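Local coordinates for nucleoside diphosphate kinase family protein (Babesia bovis, PDB 3JS9), which probably transfers the terminal phosphate of nucleoside triphosphates to nucleoside diphosphates through a phosphohistidine intermediate, with magnesium as cofactor, at residues M9-V21 / G76-K90. Numbering follows the deposited sequence.
Sequences MERTYIMVKPDGV and GPVFCMIWEGPEAIK. With SO4 (sulfate ion), chain G.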
loop_
_atom_site.group_PDB
_atom_site.type_symbol
_atom_site.label_atom_id
_atom_site.label_comp_id
_atom_site.label_asym_id
_atom_site.label_seq_id
_atom_site.Cartn_x
_atom_site.Cartn_y
_atom_site.Cartn_z
ATOM N N MET A 9 -7.251 10.798 -28.147
ATOM C CA MET A 9 -6.868 11.767 -27.078
ATOM C C MET A 9 -8.076 12.478 -26.463
ATOM O O MET A 9 -8.736 13.274 -27.122
ATOM C CB MET A 9 -5.843 12.785 -27.555
ATOM C CG MET A 9 -5.357 13.744 -26.407
ATOM S SD MET A 9 -4.125 13.042 -25.225
ATOM C CE MET A 9 -2.829 12.521 -26.353
ATOM N N GLU A 10 -8.357 12.188 -25.195
ATOM C CA GLU A 10 -9.651 12.500 -24.628
ATOM C C GLU A 10 -9.486 13.135 -23.266
ATOM O O GLU A 10 -8.407 13.106 -22.678
ATOM C CB GLU A 10 -10.498 11.211 -24.500
ATOM C CG GLU A 10 -10.980 10.584 -25.810
ATOM C CD GLU A 10 -11.555 9.162 -25.658
ATOM O OE1 GLU A 10 -11.744 8.641 -24.531
ATOM O OE2 GLU A 10 -11.820 8.540 -26.700
ATOM N N ARG A 11 -10.570 13.697 -22.755
ATOM C CA ARG A 11 -10.633 14.108 -21.371
ATOM C C ARG A 11 -11.903 13.536 -20.793
ATOM O O ARG A 11 -12.955 13.587 -21.456
ATOM C CB ARG A 11 -10.698 15.618 -21.268
ATOM C CG ARG A 11 -9.381 16.259 -21.518
ATOM C CD ARG A 11 -9.481 17.769 -21.659
ATOM N NE ARG A 11 -8.139 18.321 -21.795
ATOM C CZ ARG A 11 -7.835 19.613 -21.748
ATOM N NH1 ARG A 11 -8.789 20.529 -21.544
ATOM N NH2 ARG A 11 -6.565 19.980 -21.880
ATOM N N THR A 12 -11.829 13.042 -19.553
ATOM C CA THR A 12 -12.985 12.478 -18.904
ATOM C C THR A 12 -13.261 13.134 -17.550
ATOM O O THR A 12 -12.344 13.602 -16.854
ATOM C CB THR A 12 -12.866 10.944 -18.766
ATOM O OG1 THR A 12 -14.135 10.424 -18.362
ATOM C CG2 THR A 12 -11.783 10.519 -17.745
ATOM N N TYR A 13 -14.530 13.185 -17.174
ATOM C CA TYR A 13 -14.867 13.797 -15.919
ATOM C C TYR A 13 -15.015 12.687 -14.886
ATOM O O TYR A 13 -15.756 11.713 -15.102
ATOM C CB TYR A 13 -16.128 14.637 -16.056
ATOM C CG TYR A 13 -16.576 15.186 -14.733
ATOM C CD1 TYR A 13 -15.819 16.151 -14.080
ATOM C CD2 TYR A 13 -17.737 14.700 -14.100
ATOM C CE1 TYR A 13 -16.196 16.635 -12.823
ATOM C CE2 TYR A 13 -18.125 15.184 -12.850
ATOM C CZ TYR A 13 -17.349 16.155 -12.220
ATOM O OH TYR A 13 -17.712 16.642 -10.978
ATOM N N ILE A 14 -14.283 12.811 -13.780
ATOM C CA ILE A 14 -14.320 11.804 -12.718
ATOM C C ILE A 14 -14.732 12.529 -11.410
ATOM O O ILE A 14 -14.159 13.571 -11.069
ATOM C CB ILE A 14 -12.909 11.067 -12.544
ATOM C CG1 ILE A 14 -12.353 10.480 -13.862
ATOM C CG2 ILE A 14 -12.900 10.045 -11.360
ATOM C CD1 ILE A 14 -13.069 9.227 -14.489
ATOM N N MET A 15 -15.681 11.958 -10.665
ATOM C CA MET A 15 -16.182 12.638 -9.489
ATOM C C MET A 15 -16.340 11.722 -8.265
ATOM O O MET A 15 -17.111 10.742 -8.269
ATOM C CB MET A 15 -17.499 13.357 -9.810
ATOM C CG MET A 15 -18.074 14.130 -8.618
ATOM S SD MET A 15 -19.609 15.070 -8.925
ATOM C CE MET A 15 -20.659 13.759 -9.624
ATOM N N VAL A 16 -15.600 12.025 -7.215
ATOM C CA VAL A 16 -15.808 11.315 -5.969
ATOM C C VAL A 16 -17.111 11.861 -5.395
ATOM O O VAL A 16 -17.231 13.079 -5.175
ATOM C CB VAL A 16 -14.670 11.552 -4.964
ATOM C CG1 VAL A 16 -14.901 10.714 -3.697
ATOM C CG2 VAL A 16 -13.362 11.226 -5.615
ATOM N N LYS A 17 -18.065 10.966 -5.133
ATOM C CA LYS A 17 -19.390 11.367 -4.701
ATOM C C LYS A 17 -19.403 11.429 -3.181
ATOM O O LYS A 17 -18.425 11.023 -2.536
ATOM C CB LYS A 17 -20.416 10.360 -5.182
ATOM C CG LYS A 17 -20.575 10.213 -6.685
ATOM C CD LYS A 17 -21.573 9.096 -6.879
ATOM C CE LYS A 17 -21.656 8.594 -8.276
ATOM N NZ LYS A 17 -22.689 7.499 -8.216
ATOM N N PRO A 18 -20.522 11.911 -2.591
ATOM C CA PRO A 18 -20.494 12.106 -1.135
ATOM C C PRO A 18 -20.111 10.881 -0.313
ATOM O O PRO A 18 -19.467 11.043 0.736
ATOM C CB PRO A 18 -21.927 12.560 -0.815
ATOM C CG PRO A 18 -22.334 13.326 -2.053
ATOM C CD PRO A 18 -21.706 12.552 -3.213
ATOM N N ASP A 19 -20.517 9.679 -0.738
ATOM C CA ASP A 19 -20.196 8.471 0.014
ATOM C C ASP A 19 -18.678 8.228 -0.066
ATOM O O ASP A 19 -18.042 7.890 0.946
ATOM C CB ASP A 19 -21.037 7.261 -0.453
ATOM C CG ASP A 19 -20.971 7.038 -1.973
ATOM O OD1 ASP A 19 -21.151 8.019 -2.728
ATOM O OD2 ASP A 19 -20.724 5.900 -2.417
ATOM N N GLY A 20 -18.082 8.447 -1.248
ATOM C CA GLY A 20 -16.612 8.429 -1.379
ATOM C C GLY A 20 -15.936 9.354 -0.356
ATOM O O GLY A 20 -14.964 8.969 0.327
ATOM N N VAL A 21 -16.470 10.568 -0.213
ATOM C CA VAL A 21 -15.825 11.563 0.613
ATOM C C VAL A 21 -15.949 11.221 2.083
ATOM O O VAL A 21 -14.961 11.312 2.823
ATOM C CB VAL A 21 -16.359 12.985 0.350
ATOM C CG1 VAL A 21 -15.823 13.980 1.398
ATOM C CG2 VAL A 21 -16.025 13.441 -1.105
ATOM N N GLY A 76 -23.874 17.215 -1.118
ATOM C CA GLY A 76 -22.430 17.098 -1.196
ATOM C C GLY A 76 -21.799 16.545 0.055
ATOM O O GLY A 76 -22.473 15.871 0.876
ATOM N N PRO A 77 -20.498 16.785 0.221
ATOM C CA PRO A 77 -19.572 17.404 -0.714
ATOM C C PRO A 77 -19.139 16.405 -1.802
ATOM O O PRO A 77 -19.393 15.197 -1.662
ATOM C CB PRO A 77 -18.380 17.738 0.176
ATOM C CG PRO A 77 -18.439 16.739 1.244
ATOM C CD PRO A 77 -19.846 16.416 1.488
ATOM N N VAL A 78 -18.516 16.895 -2.870
ATOM C CA VAL A 78 -17.985 16.022 -3.911
ATOM C C VAL A 78 -16.576 16.436 -4.258
ATOM O O VAL A 78 -16.190 17.565 -3.978
ATOM C CB VAL A 78 -18.889 15.999 -5.205
ATOM C CG1 VAL A 78 -20.317 15.593 -4.845
ATOM C CG2 VAL A 78 -18.865 17.358 -5.950
ATOM N N PHE A 79 -15.798 15.543 -4.875
ATOM C CA PHE A 79 -14.482 15.938 -5.359
ATOM C C PHE A 79 -14.412 15.740 -6.854
ATOM O O PHE A 79 -14.585 14.621 -7.335
ATOM C CB PHE A 79 -13.378 15.196 -4.611
ATOM C CG PHE A 79 -11.979 15.624 -4.994
ATOM C CD1 PHE A 79 -11.306 14.991 -6.022
ATOM C CD2 PHE A 79 -11.328 16.636 -4.293
ATOM C CE1 PHE A 79 -10.022 15.384 -6.366
ATOM C CE2 PHE A 79 -10.033 17.032 -4.639
ATOM C CZ PHE A 79 -9.389 16.424 -5.667
ATOM N N CYS A 80 -14.165 16.836 -7.581
ATOM C CA CYS A 80 -14.249 16.892 -9.044
ATOM C C CYS A 80 -12.887 16.841 -9.668
ATOM O O CYS A 80 -11.975 17.513 -9.183
ATOM C CB CYS A 80 -14.889 18.206 -9.498
ATOM S SG CYS A 80 -16.431 18.685 -8.661
ATOM N N MET A 81 -12.758 16.097 -10.776
ATOM C CA MET A 81 -11.496 15.972 -11.526
ATOM C C MET A 81 -11.761 15.875 -13.005
ATOM O O MET A 81 -12.826 15.399 -13.406
ATOM C CB MET A 81 -10.717 14.708 -11.118
ATOM C CG MET A 81 -10.228 14.721 -9.668
ATOM S SD MET A 81 -9.797 13.049 -9.185
ATOM C CE MET A 81 -11.402 12.351 -8.661
ATOM N N ILE A 82 -10.802 16.335 -13.810
ATOM C CA ILE A 82 -10.753 15.992 -15.237
ATOM C C ILE A 82 -9.384 15.368 -15.485
ATOM O O ILE A 82 -8.384 15.892 -15.022
ATOM C CB ILE A 82 -10.888 17.213 -16.157
ATOM C CG1 ILE A 82 -12.276 17.816 -16.049
ATOM C CG2 ILE A 82 -10.534 16.857 -17.638
ATOM C CD1 ILE A 82 -12.428 19.120 -16.908
ATOM N N TRP A 83 -9.368 14.261 -16.216
ATOM C CA TRP A 83 -8.162 13.527 -16.544
ATOM C C TRP A 83 -8.040 13.382 -18.053
ATOM O O TRP A 83 -9.036 13.162 -18.741
ATOM C CB TRP A 83 -8.199 12.148 -15.886
ATOM C CG TRP A 83 -8.024 12.191 -14.418
ATOM C CD1 TRP A 83 -9.011 12.288 -13.470
ATOM C CD2 TRP A 83 -6.783 12.161 -13.709
ATOM N NE1 TRP A 83 -8.454 12.308 -12.216
ATOM C CE2 TRP A 83 -7.086 12.250 -12.334
ATOM C CE3 TRP A 83 -5.439 12.081 -14.104
ATOM C CZ2 TRP A 83 -6.097 12.242 -11.346
ATOM C CZ3 TRP A 83 -4.453 12.077 -13.119
ATOM C CH2 TRP A 83 -4.790 12.150 -11.751
ATOM N N GLU A 84 -6.802 13.445 -18.547
ATOM C CA GLU A 84 -6.529 13.487 -19.965
ATOM C C GLU A 84 -5.676 12.315 -20.419
ATOM O O GLU A 84 -4.761 11.903 -19.704
ATOM C CB GLU A 84 -5.832 14.813 -20.307
ATOM C CG GLU A 84 -5.382 14.956 -21.746
ATOM C CD GLU A 84 -4.846 16.330 -22.043
ATOM O OE1 GLU A 84 -3.606 16.497 -22.116
ATOM O OE2 GLU A 84 -5.672 17.257 -22.210
ATOM N N GLY A 85 -5.952 11.791 -21.616
ATOM C CA GLY A 85 -5.074 10.781 -22.223
ATOM C C GLY A 85 -5.740 10.057 -23.387
ATOM O O GLY A 85 -6.930 10.236 -23.616
ATOM N N PRO A 86 -4.974 9.272 -24.165
ATOM C CA PRO A 86 -5.622 8.424 -25.167
ATOM C C PRO A 86 -6.649 7.514 -24.480
ATOM O O PRO A 86 -6.318 6.822 -23.509
ATOM C CB PRO A 86 -4.471 7.570 -25.703
ATOM C CG PRO A 86 -3.245 8.370 -25.455
ATOM C CD PRO A 86 -3.503 9.182 -24.222
ATOM N N GLU A 87 -7.889 7.535 -24.974
ATOM C CA GLU A 87 -8.958 6.674 -24.471
ATOM C C GLU A 87 -9.172 6.834 -22.983
ATOM O O GLU A 87 -9.528 5.863 -22.276
ATOM C CB GLU A 87 -8.655 5.226 -24.804
ATOM C CG GLU A 87 -8.289 5.078 -26.269
ATOM C CD GLU A 87 -8.805 3.800 -26.842
ATOM O OE1 GLU A 87 -10.065 3.677 -26.902
ATOM O OE2 GLU A 87 -7.962 2.936 -27.227
ATOM N N ALA A 88 -8.976 8.064 -22.516
ATOM C CA ALA A 88 -9.210 8.395 -21.132
ATOM C C ALA A 88 -10.601 7.934 -20.641
ATOM O O ALA A 88 -10.735 7.443 -19.533
ATOM C CB ALA A 88 -9.024 9.899 -20.915
ATOM N N ILE A 89 -11.629 8.093 -21.477
ATOM C CA ILE A 89 -12.996 7.834 -21.049
ATOM C C ILE A 89 -13.185 6.358 -20.710
ATOM O O ILE A 89 -13.732 6.035 -19.638
ATOM C CB ILE A 89 -14.030 8.334 -22.088
ATOM C CG1 ILE A 89 -13.948 9.864 -22.212
ATOM C CG2 ILE A 89 -15.424 7.958 -21.680
ATOM C CD1 ILE A 89 -14.430 10.380 -23.562
ATOM N N LYS A 90 -12.685 5.482 -21.591
ATOM C CA LYS A 90 -12.723 4.036 -21.380
ATOM C C LYS A 90 -11.838 3.610 -20.190
ATOM O O LYS A 90 -12.204 2.720 -19.409
ATOM C CB LYS A 90 -12.315 3.317 -22.653
ATOM C CG LYS A 90 -12.341 1.823 -22.585
ATOM C CD LYS A 90 -12.269 1.192 -23.978
ATOM C CE LYS A 90 -12.000 -0.334 -23.824
ATOM N NZ LYS A 90 -12.329 -1.170 -25.029
HETATM S S SO4 G . -23.278 8.061 -11.752
HETATM O O1 SO4 G . -22.226 7.526 -12.629
HETATM O O2 SO4 G . -24.538 7.954 -12.449
HETATM O O3 SO4 G . -23.144 9.463 -11.323
HETATM O O4 SO4 G . -23.256 7.205 -10.593
HETATM O O HOH W 1 -12.531 6.156 -24.463
HETATM O O HOH W 2 -14.590 7.777 -17.908
#
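Arg11 lies alongside Glu84, both side chains pointing the same way, and its NE and NH2 close side-on upon a single oxygen. Arg11 NE to Glu84 OE2 is 2.7 Å and Arg11 NH2 to the same oxygen 2.9 Å; guanidinium and carboxylate planes differ by only 17°, which identifies a nearly coplanar salt bridge. Glu84 reaches it because its CG stands anti to the backbone N (chi1 175°) and the chain then runs extended. The two form a non-hydrogen-bonded pair of antiparallel strands 10-16 and 78-85, the central strands of the ferredoxin-like NDK sheet, laced by backbone bonds from Glu10–Gly85 to Val16–Phe79.

On the opposite face, Ile14 CG2 and Val16 CG2 both pack on the Met81 methyl CE, the latter at 3.8 Å. Ile14 CG1 approaches Trp83 CD1, the side chains crossing at about a right angle, while Trp83 NE1 makes a weak hydrogen bond to Met81 SD. Phe33 stacks on Trp83, and helix 26-36 packs over this part of the face, touching Ile14, Phe79 and Trp83.

Beyond the type II turn Gly85–Ala88, the first turn of helix 88-96 folds back over the same face near Glu10 and Thr12. Ile89 N donates to Glu10 OE1 (3.1 Å, 159° at the hydrogen), nearly along its C-O axis; a water joins Thr12 OG1 to Ile89 O. Gly85 O accepts from Glu10 N and Ala88 N, which reach it from opposite faces of its plane.

At the far end Lys17 NZ approaches a sulfate, probably from the crystallisation liquor, too closely to trust in detail; His123, the predicted phosphohistidine, also bonds that ion. Glu10 thus offers its carboxylate to the N-terminal amides of helix 88-96, directly to Ile89 N and through water to Lys90 N, where the helix dipole would probably stabilise its negative charge.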